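Local coordinates for catalase (PDB 4QOM) that breaks down hydrogen peroxide to water and oxygen as a haem-dependent catalase, here crystallised with pyrogallol bound, at the interface of chains A and B. Coordinates in Å, arbitrary orientation; residue numbers count along the deposited sequence, not the author numbering. Chains: chain A/B, Catalase.

Contact 1: the interface of chains A and B. Residues chain A 248, 304-305, 307; chain B 155-156.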
# COMPACT_ATOMS: atom_id res chain seq x y z
N TYR A 248 15.49 -25.35 -13.35
CA TYR A 248 14.27 -25.68 -13.98
C TYR A 248 14.50 -26.87 -14.93
O TYR A 248 13.67 -27.79 -15.02
CB TYR A 248 13.73 -24.47 -14.71
CG TYR A 248 12.33 -24.68 -15.25
CD1 TYR A 248 12.13 -25.27 -16.47
CD2 TYR A 248 11.20 -24.30 -14.52
CE1 TYR A 248 10.86 -25.48 -16.96
CE2 TYR A 248 9.93 -24.50 -15.00
CZ TYR A 248 9.76 -25.09 -16.22
OH TYR A 248 8.46 -25.32 -16.68
N PRO A 304 7.46 -24.96 -10.05
CA PRO A 304 6.21 -24.28 -9.77
C PRO A 304 5.41 -24.09 -11.02
O PRO A 304 5.93 -24.12 -12.15
CB PRO A 304 6.64 -22.91 -9.21
CG PRO A 304 8.03 -23.16 -8.68
CD PRO A 304 8.60 -24.11 -9.70
N GLU A 305 4.11 -23.89 -10.86
CA GLU A 305 3.28 -23.57 -12.03
C GLU A 305 3.30 -22.10 -12.46
O GLU A 305 3.06 -21.81 -13.62
CB GLU A 305 1.84 -23.97 -11.75
CG GLU A 305 1.67 -25.47 -11.55
CD GLU A 305 2.00 -26.23 -12.81
OE1 GLU A 305 2.89 -27.13 -12.77
OE2 GLU A 305 1.36 -25.91 -13.85
N PHE A 307 5.71 -18.47 -11.67
CA PHE A 307 6.86 -17.93 -10.96
C PHE A 307 6.45 -16.83 -9.97
O PHE A 307 6.86 -16.86 -8.81
CB PHE A 307 7.90 -17.39 -11.97
CG PHE A 307 9.20 -16.98 -11.33
CD1 PHE A 307 9.33 -15.69 -10.83
CD2 PHE A 307 10.22 -17.85 -11.17
CE1 PHE A 307 10.50 -15.29 -10.22
CE2 PHE A 307 11.41 -17.45 -10.61
CZ PHE A 307 11.53 -16.18 -10.14
N VAL B 155 6.10 -19.03 -16.26
CA VAL B 155 6.51 -20.26 -15.55
C VAL B 155 7.98 -20.30 -15.28
O VAL B 155 8.40 -20.63 -14.15
CB VAL B 155 6.04 -21.52 -16.32
CG1 VAL B 155 6.29 -22.78 -15.54
CG2 VAL B 155 4.58 -21.39 -16.74
N THR B 156 8.80 -20.04 -16.30
CA THR B 156 10.23 -20.30 -16.22
C THR B 156 11.06 -19.12 -15.80
O THR B 156 12.22 -19.30 -15.37
CB THR B 156 10.81 -20.75 -17.55
OG1 THR B 156 10.75 -19.65 -18.47
CG2 THR B 156 10.02 -21.92 -18.10
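One face of the A:Tyr248 phenol ring takes the methyl group of B:Thr156: CG2 of B:Thr156 stands 3.9 Å from the centroid of the A:Tyr248 ring, a CH-pi contact. The methyl is offset toward the rim, at the hydroxyl end, as the 3.7 Å approach of CG2 of B:Thr156 to CZ of A:Tyr248 shows. CG1 of B:Val155 lies beyond the hydroxyl end, raised from the ring plane on the B:Thr156 side, 3.5 Å from OH of A:Tyr248; the valine and tyrosine side chains meet at a slant. The threonine side chain crosses the tyrosine nearly perpendicularly. With chi1 of A:Tyr248 at -172°, CG is anti to the backbone N and the ring reaches away from helix 242-252 toward the partner chain.

B:Val155 is shared between two parts of chain A. CG1 of B:Val155 touches both the phenol OH and, at 3.7 Å, the backbone O of A:Pro304, while CG2 of B:Val155 turns to the backbone O of A:Glu305 at 3.5 Å. The chi1 of -173° places CG1 anti to the backbone N and CG2 anti to the carbonyl carbon, which separates the two methyls between these neighbours. A:Phe307 contributes its CB, 3.9 Å from the backbone O of B:Val155. Cutting A:Tyr248 back to an alanine is likely to strip the B:Thr156 methyl of its aromatic face and open a gap beside CG1 of B:Val155.

The patch hides 181 Å² of protein surface in all, and the contacts described are van der Waals and CH-pi in kind. It is a small fitted surface where a loop of chain B lodges against a helix and a neighbouring loop of chain A, probably helping to align the subunits of the catalase tetramer.

Contact 2: the interface of chains A and B. Residues chain A 213, 277, 329, 331, 416; chain B 29-31.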
# COMPACT_ATOMS: atom_id res chain seq x y z
N TYR A 213 22.34 -27.95 21.54
CA TYR A 213 22.62 -27.13 20.40
C TYR A 213 22.77 -27.93 19.11
O TYR A 213 23.32 -29.01 19.08
CB TYR A 213 23.88 -26.27 20.54
CG TYR A 213 23.90 -25.12 21.54
CD1 TYR A 213 22.87 -24.17 21.64
CD2 TYR A 213 25.00 -24.97 22.39
CE1 TYR A 213 22.96 -23.12 22.54
CE2 TYR A 213 25.08 -23.93 23.26
CZ TYR A 213 24.10 -22.98 23.31
OH TYR A 213 24.24 -21.98 24.25
N ASP A 277 32.41 -18.51 21.16
CA ASP A 277 30.97 -18.67 21.48
C ASP A 277 30.30 -19.56 20.42
O ASP A 277 30.30 -19.20 19.25
CB ASP A 277 30.31 -17.31 21.52
CG ASP A 277 28.89 -17.33 22.00
OD1 ASP A 277 28.22 -18.34 21.82
OD2 ASP A 277 28.48 -16.38 22.70
N GLU A 329 20.31 -18.17 21.32
CA GLU A 329 20.63 -16.81 21.75
C GLU A 329 21.52 -15.97 20.78
O GLU A 329 21.68 -14.77 21.01
CB GLU A 329 21.29 -16.92 23.15
CG GLU A 329 22.45 -17.91 23.18
CD GLU A 329 22.11 -19.43 23.53
OE1 GLU A 329 21.05 -20.02 23.18
OE2 GLU A 329 22.96 -20.11 24.15
N LYS A 331 22.68 -13.45 18.39
CA LYS A 331 22.08 -12.15 18.39
C LYS A 331 21.69 -11.79 16.93
O LYS A 331 20.88 -10.88 16.73
CB LYS A 331 23.01 -11.08 18.91
CG LYS A 331 23.37 -11.26 20.39
CD LYS A 331 24.21 -10.09 20.88
CE LYS A 331 24.88 -10.42 22.22
NZ LYS A 331 25.67 -9.22 22.63
N ILE A 416 29.53 -9.96 22.71
CA ILE A 416 29.81 -11.25 23.34
C ILE A 416 31.26 -11.37 23.83
O ILE A 416 32.21 -10.74 23.27
CB ILE A 416 29.59 -12.44 22.37
CG1 ILE A 416 30.44 -12.31 21.13
CG2 ILE A 416 28.11 -12.62 22.05
CD1 ILE A 416 30.51 -13.57 20.33
N ARG B 29 25.61 -12.36 26.23
CA ARG B 29 25.38 -13.41 25.25
C ARG B 29 23.94 -13.92 25.20
O ARG B 29 23.65 -14.98 24.61
CB ARG B 29 26.39 -14.55 25.35
CG ARG B 29 26.35 -15.38 26.63
CD ARG B 29 27.43 -16.47 26.53
NE ARG B 29 27.25 -17.56 27.51
CZ ARG B 29 26.39 -18.57 27.37
NH1 ARG B 29 25.60 -18.63 26.29
NH2 ARG B 29 26.34 -19.51 28.30
N GLY B 30 23.02 -13.20 25.79
CA GLY B 30 21.68 -13.78 26.04
C GLY B 30 20.82 -13.32 24.88
O GLY B 30 21.27 -12.60 23.99
N PRO B 31 19.56 -13.74 24.92
CA PRO B 31 18.61 -13.37 23.87
C PRO B 31 18.26 -11.90 23.95
O PRO B 31 18.53 -11.21 24.93
CB PRO B 31 17.40 -14.28 24.17
CG PRO B 31 17.52 -14.62 25.56
CD PRO B 31 18.97 -14.73 25.82
O HOH W 1 20.38 -12.24 21.34
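B:Arg29 and A:Glu329 form the closely packed part of this contact: 68 Å² of B:Arg29 and 62 Å² of A:Glu329 are buried by the partner chain. The evidence for close packing lies near the backbone: the carbonyl O of B:Arg29 rests 3.4 Å from CB of A:Glu329, and CG of the glutamate is almost as near. A:Glu329 has chi1 51°, with CG between its backbone N and carbonyl carbon, and its chain bends at chi2 (-90°), which swings the carboxylate back alongside the arginine. The two side chains run side by side in the same direction.

Farther out the fit is looser. The guanidinium NH1 of B:Arg29 and the carboxylate OE2 of A:Glu329 form a salt bridge at 3.7 Å, long for a charged pair, with OE2 at the guanidinium edge and in its plane. The arginine is poorly ordered, so this link is best read as a weak electrostatic tether. From another side, OD2 of A:Asp277 lies 3.8 Å from CB of B:Arg29, meeting the aliphatic stem and not the charged head. The carboxylate and guanidinium planes stand 88° apart, not the matched pairing of a salt bridge, though the negative charge may still favour the arginine at longer range. The CG2 methyl of A:Ile416 approaches CB of B:Arg29 at 4.2 Å. Within chain A, OE1 of A:Glu329 lies at the edge of the A:Tyr213 ring and in its plane.

A further side of the contact is water-mediated. Water 1 is 2.9 Å from the backbone O of A:Glu329 and 2.8 Å from the backbone O of B:Gly30, so it bridges two carbonyl oxygens, both acceptors, that need a donor between them.

In the fold, B:Arg29 to B:Pro31 belong to an N-terminal loop laid over chain A. A:Glu329 lies in the turn between strand 325-327 and helix 331-348, while strand 211-220 and the loops carrying A:Asp277 and A:Ile416 complete the receiving surface.

Contact 1 and contact 2 lie about 40 Å apart, measured between the centres of their C-alpha atoms, and share no residue or secondary-structure element. In contact 1 chain B contributes a loop that precedes helix 161-169, whereas in contact 2 it contributes an N-terminal segment. This wide separation is consistent with an extended interface. The interface is two-fold symmetric, so each patch has a twin with the chains exchanged. The N-terminal segment and the loop before helix 161-169 thus probably hold the same pair of subunits together at two distant places within the four-chain assembly.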